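Local coordinates for protein digeranylgeranylglycerophospholipid reductase (Sulfolobus acidocaldarius, PDB 4OPC) that uses FAD to hydrogenate the double bonds of geranylgeranyl chains in archaeal phospholipid precursors, giving the saturated phytanyl lipids of the membrane, at residues A[269-274]-A[290-295]; A[174-179]-A[274-279]; A[295-300]-A[349-354]. One frame throughout, in Å; residues are numbered along the deposited sequence.

Interaction 1 of 3, residues A[269-274]-A[290-295]; sequences LVPTRR and SGFTVN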
loop_
_atom_site.group_PDB
_atom_site.type_symbol
_atom_site.label_atom_id
_atom_site.label_comp_id
_atom_site.label_asym_id
_atom_site.label_seq_id
_atom_site.Cartn_x
_atom_site.Cartn_y
_atom_site.Cartn_z
ATOM N N LEU A 269 2.832 -7.378 -7.879
ATOM C CA LEU A 269 3.666 -7.171 -6.709
ATOM C C LEU A 269 3.096 -6.091 -5.791
ATOM O O LEU A 269 2.419 -5.163 -6.255
ATOM C CB LEU A 269 5.088 -6.824 -7.150
ATOM C CG LEU A 269 5.903 -8.053 -7.576
ATOM C CD1 LEU A 269 6.680 -7.790 -8.848
ATOM C CD2 LEU A 269 6.834 -8.501 -6.448
ATOM N N VAL A 270 3.365 -6.222 -4.497
ATOM C CA VAL A 270 2.955 -5.216 -3.533
ATOM C C VAL A 270 4.102 -4.936 -2.547
ATOM O O VAL A 270 4.625 -5.835 -1.902
ATOM C CB VAL A 270 1.601 -5.590 -2.855
ATOM C CG1 VAL A 270 1.693 -6.923 -2.154
ATOM C CG2 VAL A 270 1.128 -4.502 -1.888
ATOM N N PRO A 271 4.515 -3.671 -2.454
ATOM C CA PRO A 271 5.575 -3.361 -1.480
ATOM C C PRO A 271 5.094 -3.541 -0.043
ATOM O O PRO A 271 3.911 -3.371 0.241
ATOM C CB PRO A 271 5.906 -1.894 -1.765
ATOM C CG PRO A 271 4.642 -1.333 -2.383
ATOM C CD PRO A 271 3.984 -2.472 -3.127
ATOM N N THR A 272 5.996 -3.927 0.856
ATOM C CA THR A 272 5.623 -4.160 2.251
ATOM C C THR A 272 6.655 -3.561 3.191
ATOM O O THR A 272 7.226 -4.256 4.017
ATOM C CB THR A 272 5.513 -5.667 2.561
ATOM O OG1 THR A 272 6.785 -6.294 2.342
ATOM C CG2 THR A 272 4.459 -6.355 1.687
ATOM N N ARG A 273 6.889 -2.266 3.092
ATOM C CA ARG A 273 7.933 -1.614 3.881
ATOM C C ARG A 273 7.563 -0.173 4.212
ATOM O O ARG A 273 6.525 0.337 3.759
ATOM C CB ARG A 273 9.266 -1.628 3.122
ATOM C CG ARG A 273 9.176 -1.102 1.700
ATOM C CD ARG A 273 10.555 -0.603 1.233
ATOM N NE ARG A 273 10.824 0.746 1.735
ATOM C CZ ARG A 273 11.909 1.452 1.438
ATOM N NH1 ARG A 273 12.035 2.707 1.873
ATOM N NH2 ARG A 273 12.872 0.915 0.696
ATOM N N ARG A 274 8.413 0.473 5.009
ATOM C CA ARG A 274 8.343 1.911 5.250
ATOM C C ARG A 274 8.301 2.663 3.910
ATOM O O ARG A 274 8.738 2.141 2.882
ATOM C CB ARG A 274 9.564 2.334 6.064
ATOM C CG ARG A 274 10.865 2.118 5.319
ATOM C CD ARG A 274 12.022 1.759 6.262
ATOM N NE ARG A 274 13.238 1.531 5.485
ATOM C CZ ARG A 274 13.528 0.400 4.846
ATOM N NH1 ARG A 274 12.693 -0.631 4.885
ATOM N NH2 ARG A 274 14.660 0.303 4.162
ATOM N N SER A 290 4.330 3.353 -5.863
ATOM C CA SER A 290 5.622 3.856 -6.316
ATOM C C SER A 290 6.430 4.448 -5.173
ATOM O O SER A 290 7.651 4.420 -5.210
ATOM C CB SER A 290 5.418 4.898 -7.412
ATOM O OG SER A 290 6.674 5.334 -7.900
ATOM N N GLY A 291 5.740 4.999 -4.177
ATOM C CA GLY A 291 6.378 5.548 -2.992
ATOM C C GLY A 291 6.343 4.613 -1.795
ATOM O O GLY A 291 6.628 5.033 -0.674
ATOM N N PHE A 292 5.965 3.360 -2.029
ATOM C CA PHE A 292 5.901 2.321 -0.988
ATOM C C PHE A 292 4.948 2.687 0.153
ATOM O O PHE A 292 5.310 2.562 1.324
ATOM C CB PHE A 292 7.294 1.981 -0.414
ATOM C CG PHE A 292 8.360 1.756 -1.458
ATOM C CD1 PHE A 292 8.080 1.105 -2.657
ATOM C CD2 PHE A 292 9.658 2.205 -1.231
ATOM C CE1 PHE A 292 9.062 0.890 -3.594
ATOM C CE2 PHE A 292 10.646 2.009 -2.180
ATOM C CZ PHE A 292 10.349 1.359 -3.360
ATOM N N THR A 293 3.726 3.092 -0.174
ATOM C CA THR A 293 2.765 3.511 0.857
ATOM C C THR A 293 1.959 2.385 1.558
ATOM O O THR A 293 1.158 2.636 2.454
ATOM C CB THR A 293 1.830 4.603 0.316
ATOM O OG1 THR A 293 1.236 4.160 -0.915
ATOM C CG2 THR A 293 2.616 5.878 0.048
ATOM N N VAL A 294 2.221 1.145 1.203
ATOM C CA VAL A 294 1.401 0.035 1.665
ATOM C C VAL A 294 1.689 -0.331 3.124
ATOM O O VAL A 294 2.850 -0.312 3.562
ATOM C CB VAL A 294 1.682 -1.169 0.776
ATOM C CG1 VAL A 294 0.894 -2.392 1.230
ATOM C CG2 VAL A 294 1.354 -0.819 -0.673
ATOM N N ASN A 295 0.639 -0.657 3.877
ATOM C CA ASN A 295 0.794 -1.167 5.244
ATOM C C ASN A 295 1.633 -2.459 5.254
ATOM O O ASN A 295 1.261 -3.449 4.621
ATOM C CB ASN A 295 -0.584 -1.451 5.834
ATOM C CG ASN A 295 -0.531 -1.792 7.296
ATOM O OD1 ASN A 295 0.004 -2.840 7.689
ATOM N ND2 ASN A 295 -1.083 -0.917 8.124
HETATM O O HOH W 1 5.085 -0.457 1.397
#
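Beside the flavin pocket of this Rossmann-type reductase, Val270 and Pro271 at the end of strand 261-271, and Arg273 just beyond it, pack over Phe292 and Val294, in the loop that follows strand 284-286. Val270 and Val294 both belong to the pocket. Their side chains cross at about a right angle, with Val270 CG2 set 3.8 Å from Val294 CG1. Pro271 bridges to both loop side chains: its CG lies 3.7 Å from Val294 CG2, while its CB leans on Phe292 CD1. The Pro271 carbonyl presses in close as well, its O 3.2 Å from Val294 CB.

In Arg273, CG lies between the backbone N and the carbonyl carbon (chi1 51°), and the chain bends at chi3 on its way to Phe292. Phe292 CD2 comes over the centre of the Arg273 guanidinium, yet the two planes are 41° apart, so this is a tilted contact and not a parallel stack. On the opposite face of that guanidinium sits Arg274 CZ, 3.9 Å above the plane. Arg273 NE gives a bond of 2.8 Å to Arg274 O, which fixes the rotation of the group. The two guanidinium groups would be expected to repel; salt bridges from Arg273 NH1 to Glu176 and from Arg274 NH1 to Asp349 probably offset this.

No direct hydrogen bond spans the segments. Water 1 links them instead, accepting from Arg273 N at 3.1 Å and able to donate to Val294 O. Further out, Val270 is backbone-bonded to Asp184 on strand 183-193, and helix 332-357 packs against the contact, with Gln345 NE2 bonded to Phe292 O and Arg352 against Thr272.

Interaction 2 of 3, residues A[174-179]-A[274-279]; sequences ITEDLD and RPLYTM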
loop_
_atom_site.group_PDB
_atom_site.type_symbol
_atom_site.label_atom_id
_atom_site.label_comp_id
_atom_site.label_asym_id
_atom_site.label_seq_id
_atom_site.Cartn_x
_atom_site.Cartn_y
_atom_site.Cartn_z
ATOM N N ILE A 174 15.113 10.302 -4.698
ATOM C CA ILE A 174 13.799 10.007 -5.236
ATOM C C ILE A 174 13.806 8.764 -6.145
ATOM O O ILE A 174 12.747 8.285 -6.568
ATOM C CB ILE A 174 13.252 11.257 -5.994
ATOM C CG1 ILE A 174 11.728 11.296 -5.928
ATOM C CG2 ILE A 174 13.807 11.342 -7.415
ATOM C CD1 ILE A 174 11.210 11.555 -4.534
ATOM N N THR A 175 14.998 8.246 -6.451
ATOM C CA THR A 175 15.125 7.024 -7.250
ATOM C C THR A 175 15.290 5.759 -6.395
ATOM O O THR A 175 15.533 4.685 -6.939
ATOM C CB THR A 175 16.325 7.095 -8.226
ATOM O OG1 THR A 175 17.562 7.060 -7.495
ATOM C CG2 THR A 175 16.261 8.368 -9.059
ATOM N N GLU A 176 15.140 5.886 -5.077
ATOM C CA GLU A 176 15.342 4.759 -4.149
ATOM C C GLU A 176 14.585 3.499 -4.588
ATOM O O GLU A 176 13.400 3.559 -4.925
ATOM C CB GLU A 176 14.908 5.168 -2.738
ATOM C CG GLU A 176 15.123 4.092 -1.677
ATOM C CD GLU A 176 14.380 4.351 -0.369
ATOM O OE1 GLU A 176 13.771 5.435 -0.181
ATOM O OE2 GLU A 176 14.404 3.449 0.485
ATOM N N ASP A 177 15.288 2.368 -4.567
ATOM C CA ASP A 177 14.731 1.073 -4.961
ATOM C C ASP A 177 14.373 0.321 -3.678
ATOM O O ASP A 177 14.564 0.826 -2.570
ATOM C CB ASP A 177 15.806 0.303 -5.746
ATOM C CG ASP A 177 15.246 -0.768 -6.693
ATOM O OD1 ASP A 177 14.143 -1.321 -6.495
ATOM O OD2 ASP A 177 15.961 -1.087 -7.665
ATOM N N LEU A 178 13.859 -0.891 -3.803
ATOM C CA LEU A 178 13.614 -1.675 -2.595
ATOM C C LEU A 178 14.171 -3.075 -2.703
ATOM O O LEU A 178 14.345 -3.611 -3.798
ATOM C CB LEU A 178 12.133 -1.732 -2.213
ATOM C CG LEU A 178 11.221 -2.714 -2.951
ATOM C CD1 LEU A 178 9.845 -2.660 -2.336
ATOM C CD2 LEU A 178 11.186 -2.366 -4.421
ATOM N N ASP A 179 14.458 -3.651 -1.549
ATOM C CA ASP A 179 14.966 -4.998 -1.465
ATOM C C ASP A 179 13.866 -5.967 -1.893
ATOM O O ASP A 179 12.682 -5.733 -1.628
ATOM C CB ASP A 179 15.402 -5.288 -0.032
ATOM C CG ASP A 179 16.183 -6.574 0.086
ATOM O OD1 ASP A 179 15.575 -7.663 0.074
ATOM O OD2 ASP A 179 17.425 -6.498 0.201
ATOM N N ARG A 274 8.413 0.473 5.009
ATOM C CA ARG A 274 8.343 1.911 5.250
ATOM C C ARG A 274 8.301 2.663 3.910
ATOM O O ARG A 274 8.738 2.141 2.882
ATOM C CB ARG A 274 9.564 2.334 6.064
ATOM C CG ARG A 274 10.865 2.118 5.319
ATOM C CD ARG A 274 12.022 1.759 6.262
ATOM N NE ARG A 274 13.238 1.531 5.485
ATOM C CZ ARG A 274 13.528 0.400 4.846
ATOM N NH1 ARG A 274 12.693 -0.631 4.885
ATOM N NH2 ARG A 274 14.660 0.303 4.162
ATOM N N PRO A 275 7.776 3.896 3.903
ATOM C CA PRO A 275 7.706 4.593 2.609
ATOM C C PRO A 275 9.083 4.988 2.075
ATOM O O PRO A 275 10.101 4.837 2.757
ATOM C CB PRO A 275 6.871 5.843 2.917
ATOM C CG PRO A 275 6.941 6.017 4.403
ATOM C CD PRO A 275 7.181 4.667 5.007
ATOM N N LEU A 276 9.115 5.482 0.837
ATOM C CA LEU A 276 10.327 6.098 0.309
ATOM C C LEU A 276 10.861 7.082 1.336
ATOM O O LEU A 276 10.090 7.863 1.892
ATOM C CB LEU A 276 9.987 6.905 -0.943
ATOM C CG LEU A 276 10.085 6.369 -2.367
ATOM C CD1 LEU A 276 10.022 7.560 -3.328
ATOM C CD2 LEU A 276 11.325 5.535 -2.615
ATOM N N TYR A 277 12.167 7.053 1.590
ATOM C CA TYR A 277 12.752 7.921 2.608
ATOM C C TYR A 277 12.404 9.388 2.388
ATOM O O TYR A 277 12.114 10.105 3.348
ATOM C CB TYR A 277 14.260 7.726 2.695
ATOM C CG TYR A 277 14.657 6.482 3.448
ATOM C CD1 TYR A 277 14.155 6.232 4.719
ATOM C CD2 TYR A 277 15.518 5.549 2.890
ATOM C CE1 TYR A 277 14.530 5.099 5.425
ATOM C CE2 TYR A 277 15.891 4.408 3.593
ATOM C CZ TYR A 277 15.382 4.197 4.847
ATOM O OH TYR A 277 15.745 3.068 5.559
ATOM N N THR A 278 12.429 9.825 1.128
ATOM C CA THR A 278 11.734 11.051 0.759
ATOM C C THR A 278 10.791 10.792 -0.401
ATOM O O THR A 278 11.150 10.119 -1.378
ATOM C CB THR A 278 12.672 12.234 0.433
ATOM O OG1 THR A 278 11.865 13.355 0.047
ATOM C CG2 THR A 278 13.625 11.900 -0.711
ATOM N N MET A 279 9.585 11.337 -0.285
ATOM C CA MET A 279 8.571 11.255 -1.329
ATOM C C MET A 279 8.530 12.557 -2.117
ATOM O O MET A 279 7.659 12.748 -2.969
ATOM C CB MET A 279 7.202 10.943 -0.712
ATOM C CG MET A 279 7.198 9.579 -0.010
ATOM S SD MET A 279 5.770 9.331 1.075
ATOM C CE MET A 279 4.533 8.822 -0.097
HETATM O O HOH W 2 14.232 8.074 -0.690
#
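Glu176 and Tyr277 join two loops of the FAD-dependent reductase: residues 174-179, between strands 153-156 and 183-193, and residues 274-279, between strands 261-271 and 280-281. The polar part centres on the Glu176 carboxylate. With CG anti to the backbone N (chi1 -178°) and the chain extended beyond it, OE1 receives Tyr277 N on its syn lone pair, at 2.9 Å and nearly straight (169°). Water 2 donates to the same OE1 at 2.7 Å and accepts from Thr278 N, while OE2 is salt-bridged to Arg273.

Flat groups meet next. The carboxylate and the Tyr277 ring are only 6° from parallel, with OE2 3.4 Å from Tyr277 CD2. At the far end of the ring, Arg274 grips Tyr277 OH side-on with NE and NH2, and Asp442 of helix 434-452 is bonded to the same hydroxyl.

The apolar part lies on Leu276 and Ile174. Leu276 and Glu176 slide past each other in opposite directions, Leu276 CD2 lying 3.6 Å from Glu176 CB. At the other end Ile174 CD1 covers the buried Thr278 O, which has no hydrogen-bond partner in the model, at 3.5 Å.

Interaction 3 of 3, residues A[295-300]-A[349-354]; sequences NPVHGG and DIFRRF. With PGT ((1S)-2-{[{[(2R)-2,3-dihydroxypropyl]oxy}(hydroxy)phosphoryl]oxy}-1-[(palmitoyloxy)methyl]ethyl stearate), chain C.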
loop_
_atom_site.group_PDB
_atom_site.type_symbol
_atom_site.label_atom_id
_atom_site.label_comp_id
_atom_site.label_asym_id
_atom_site.label_seq_id
_atom_site.Cartn_x
_atom_site.Cartn_y
_atom_site.Cartn_z
ATOM N N ASN A 295 0.639 -0.657 3.877
ATOM C CA ASN A 295 0.794 -1.167 5.244
ATOM C C ASN A 295 1.633 -2.459 5.254
ATOM O O ASN A 295 1.261 -3.449 4.621
ATOM C CB ASN A 295 -0.584 -1.451 5.834
ATOM C CG ASN A 295 -0.531 -1.792 7.296
ATOM O OD1 ASN A 295 0.004 -2.840 7.689
ATOM N ND2 ASN A 295 -1.083 -0.917 8.124
ATOM N N PRO A 296 2.780 -2.459 5.950
ATOM C CA PRO A 296 3.661 -3.635 5.858
ATOM C C PRO A 296 3.129 -4.908 6.520
ATOM O O PRO A 296 3.604 -5.995 6.188
ATOM C CB PRO A 296 4.948 -3.178 6.575
ATOM C CG PRO A 296 4.920 -1.677 6.441
ATOM C CD PRO A 296 3.469 -1.293 6.532
ATOM N N VAL A 297 2.190 -4.792 7.445
ATOM C CA VAL A 297 1.708 -5.974 8.150
ATOM C C VAL A 297 0.493 -6.601 7.477
ATOM O O VAL A 297 0.403 -7.824 7.377
ATOM C CB VAL A 297 1.449 -5.679 9.623
ATOM C CG1 VAL A 297 0.648 -6.806 10.268
ATOM C CG2 VAL A 297 2.776 -5.529 10.346
ATOM N N HIS A 298 -0.442 -5.788 6.995
ATOM C CA HIS A 298 -1.592 -6.391 6.326
ATOM C C HIS A 298 -1.624 -6.259 4.809
ATOM O O HIS A 298 -2.441 -6.898 4.170
ATOM C CB HIS A 298 -2.937 -6.008 6.973
ATOM C CG HIS A 298 -3.275 -4.549 6.923
ATOM N ND1 HIS A 298 -3.254 -3.805 5.764
ATOM C CD2 HIS A 298 -3.708 -3.711 7.897
ATOM C CE1 HIS A 298 -3.636 -2.567 6.028
ATOM N NE2 HIS A 298 -3.916 -2.484 7.317
ATOM N N GLY A 299 -0.736 -5.457 4.228
ATOM C CA GLY A 299 -0.647 -5.375 2.785
ATOM C C GLY A 299 -1.671 -4.459 2.135
ATOM O O GLY A 299 -1.718 -4.358 0.912
ATOM N N GLY A 300 -2.476 -3.779 2.947
ATOM C CA GLY A 300 -3.467 -2.854 2.407
ATOM C C GLY A 300 -2.836 -1.542 1.983
ATOM O O GLY A 300 -2.165 -0.874 2.768
ATOM N N ASP A 349 6.941 -2.054 9.655
ATOM C CA ASP A 349 7.998 -2.670 8.846
ATOM C C ASP A 349 8.830 -3.590 9.763
ATOM O O ASP A 349 9.161 -4.720 9.404
ATOM C CB ASP A 349 8.819 -1.541 8.182
ATOM C CG ASP A 349 9.783 -2.010 7.097
ATOM O OD1 ASP A 349 10.043 -3.227 6.949
ATOM O OD2 ASP A 349 10.322 -1.122 6.406
ATOM N N ILE A 350 9.129 -3.124 10.973
ATOM C CA ILE A 350 9.805 -3.937 11.989
ATOM C C ILE A 350 8.939 -5.133 12.386
ATOM O O ILE A 350 9.395 -6.286 12.408
ATOM C CB ILE A 350 10.103 -3.102 13.260
ATOM C CG1 ILE A 350 11.165 -2.039 12.974
ATOM C CG2 ILE A 350 10.555 -3.991 14.398
ATOM C CD1 ILE A 350 12.552 -2.595 12.717
ATOM N N PHE A 351 7.675 -4.868 12.704
ATOM C CA PHE A 351 6.783 -5.917 13.180
ATOM C C PHE A 351 6.597 -7.015 12.128
ATOM O O PHE A 351 6.663 -8.207 12.453
ATOM C CB PHE A 351 5.453 -5.294 13.636
ATOM C CG PHE A 351 4.570 -6.217 14.429
ATOM C CD1 PHE A 351 5.079 -7.007 15.449
ATOM C CD2 PHE A 351 3.212 -6.252 14.186
ATOM C CE1 PHE A 351 4.247 -7.847 16.177
ATOM C CE2 PHE A 351 2.381 -7.088 14.918
ATOM C CZ PHE A 351 2.907 -7.873 15.923
ATOM N N ARG A 352 6.421 -6.619 10.867
ATOM C CA ARG A 352 6.328 -7.571 9.762
ATOM C C ARG A 352 7.502 -8.554 9.714
ATOM O O ARG A 352 7.313 -9.748 9.474
ATOM C CB ARG A 352 6.241 -6.818 8.417
ATOM C CG ARG A 352 6.788 -7.631 7.240
ATOM C CD ARG A 352 6.896 -6.851 5.958
ATOM N NE ARG A 352 8.081 -5.995 5.860
ATOM C CZ ARG A 352 9.216 -6.356 5.268
ATOM N NH1 ARG A 352 9.323 -7.559 4.737
ATOM N NH2 ARG A 352 10.221 -5.499 5.154
ATOM N N ARG A 353 8.711 -8.043 9.892
ATOM C CA ARG A 353 9.911 -8.867 9.791
ATOM C C ARG A 353 9.884 -9.961 10.843
ATOM O O ARG A 353 10.238 -11.112 10.584
ATOM C CB ARG A 353 11.152 -7.994 9.953
ATOM C CG ARG A 353 11.382 -7.066 8.779
ATOM C CD ARG A 353 12.313 -5.922 9.146
ATOM N NE ARG A 353 12.208 -4.882 8.132
ATOM C CZ ARG A 353 13.192 -4.505 7.323
ATOM N NH1 ARG A 353 14.401 -5.039 7.430
ATOM N NH2 ARG A 353 12.968 -3.569 6.417
ATOM N N PHE A 354 9.449 -9.602 12.043
ATOM C CA PHE A 354 9.245 -10.565 13.099
ATOM C C PHE A 354 8.187 -11.611 12.719
ATOM O O PHE A 354 8.439 -12.816 12.809
ATOM C CB PHE A 354 8.859 -9.803 14.373
ATOM C CG PHE A 354 8.417 -10.673 15.517
ATOM C CD1 PHE A 354 9.324 -11.467 16.213
ATOM C CD2 PHE A 354 7.089 -10.671 15.914
ATOM C CE1 PHE A 354 8.897 -12.242 17.290
ATOM C CE2 PHE A 354 6.662 -11.443 16.982
ATOM C CZ PHE A 354 7.565 -12.224 17.670
HETATM C C48 PGT C . 2.991 -10.494 6.515
HETATM C C47 PGT C . 3.460 -9.295 5.717
HETATM C C46 PGT C . 2.952 -9.410 4.294
HETATM C C45 PGT C . 1.443 -9.554 4.309
HETATM C C44 PGT C . 0.847 -9.047 3.013
HETATM C C43 PGT C . 0.404 -10.216 2.152
HETATM C C42 PGT C . -0.027 -9.683 0.804
HETATM C C41 PGT C . -1.278 -8.868 1.011
HETATM C C40 PGT C . -2.116 -8.864 -0.244
HETATM C C39 PGT C . -3.557 -8.701 0.183
HETATM C C38 PGT C . -3.702 -7.439 0.994
HETATM C C37 PGT C . -5.102 -7.382 1.557
HETATM C C36 PGT C . -5.266 -6.065 2.274
HETATM C C35 PGT C . -6.506 -6.077 3.137
HETATM C C34 PGT C . -6.660 -4.717 3.790
HETATM C C33 PGT C . -7.677 -4.748 4.910
HETATM C C32 PGT C . -8.475 -3.459 4.956
HETATM C C31 PGT C . -7.727 -2.335 5.655
HETATM O O31 PGT C . -7.593 -1.282 5.061
HETATM O O2 PGT C . -7.182 -2.485 6.955
HETATM C C2 PGT C . -7.917 -1.926 8.029
HETATM C C1 PGT C . -7.694 -0.437 8.197
HETATM O O3P PGT C . -7.073 0.246 7.125
HETATM P P PGT C . -5.666 0.929 7.389
HETATM O O1P PGT C . -4.903 -0.068 8.233
HETATM O O2P PGT C . -4.920 1.209 6.093
HETATM O O4P PGT C . -5.783 2.300 8.191
HETATM C C4 PGT C . -6.956 2.689 8.876
HETATM C C5 PGT C . -6.734 3.968 9.651
HETATM O O5 PGT C . -7.649 4.947 9.213
HETATM C C6 PGT C . -5.319 4.451 9.437
HETATM O O6 PGT C . -5.293 5.598 8.619
HETATM C C3 PGT C . -7.491 -2.510 9.364
HETATM O O3 PGT C . -7.782 -3.880 9.495
HETATM C C11 PGT C . -6.823 -4.563 10.269
HETATM O O11 PGT C . -6.423 -4.073 11.306
HETATM C C12 PGT C . -6.285 -5.900 9.804
HETATM C C13 PGT C . -5.659 -6.655 10.957
HETATM C C14 PGT C . -5.113 -7.972 10.446
HETATM C C15 PGT C . -3.627 -7.855 10.182
HETATM C C16 PGT C . -3.055 -9.207 9.807
HETATM C C17 PGT C . -1.840 -9.478 10.667
HETATM C C18 PGT C . -1.423 -10.929 10.556
HETATM C C19 PGT C . -0.414 -11.255 11.639
HETATM C C20 PGT C . -1.079 -11.290 13.001
HETATM C C21 PGT C . -0.868 -12.650 13.636
HETATM C C22 PGT C . -0.776 -12.525 15.142
HETATM C C23 PGT C . 0.014 -13.699 15.679
HETATM C C24 PGT C . 0.366 -13.472 17.133
HETATM C C25 PGT C . 1.858 -13.633 17.327
HETATM C C26 PGT C . 2.421 -12.401 18.004
#
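Pro296 turns a buried carbonyl oxygen that has no hydrogen-bond partner in the model onto the aliphatic part of Arg352: Pro296 O lies 3.4 Å from Arg352 CD. The lipid closes on it too, C47 of PGT standing 3.3 Å from Pro296 O. No hydrogen bond crosses the contact; the rest is van der Waals packing of Pro296 and Val297 on helix 332-357. The Pro296 ring rests on the start of segment 349-354, its CG 3.8 Å from Asp349 N. Val297 divides its two methyls: CG2, beside its own backbone N, touches Phe351 CD2 at 3.9 Å, and CG1 faces PGT C17.

On the helix, Asp349 OD1 is gripped by three N-H groups, one from Arg352 and two side-on from Arg353, in a salt-bridge network; Arg352 NH2 has a second charged partner in Asp182.

The loop holds its own shape. Asn295 OD1 accepts from Val297 N in an Asx turn and also from His298 N, while its CG lies over the centre of the His298 ring. Gly300 N donates to His298 ND1 at 2.9 Å in the ring plane, which leaves NE2 as the donor to PGT O1P (2.8 Å, 166°). His56 and Tyr341 hold the lipid as well. This is a phospholipid-binding site, with the headgroup at His298 and acyl chains running along the loop.

Interactions 1 and 2 share Arg274 and interleave their segments along the chain, with centres about 9 Å apart; interaction 3 shares Asn295 with interaction 1, has its centre about 10 Å away, and follows in series. The centres of interactions 2 and 3 are about 16 Å apart, so interaction 1 sits between them, near the middle of the molecule. A probable backbone hydrogen bond from Leu276 N to Gly291 O adds to the salt bridges that tie the row together. The contacts bring the end of strand 261-271, the loop after strand 284-286 and helix 332-357 together where flavin and lipid pockets adjoin, interactions 1 and 3 each contributing residues to both.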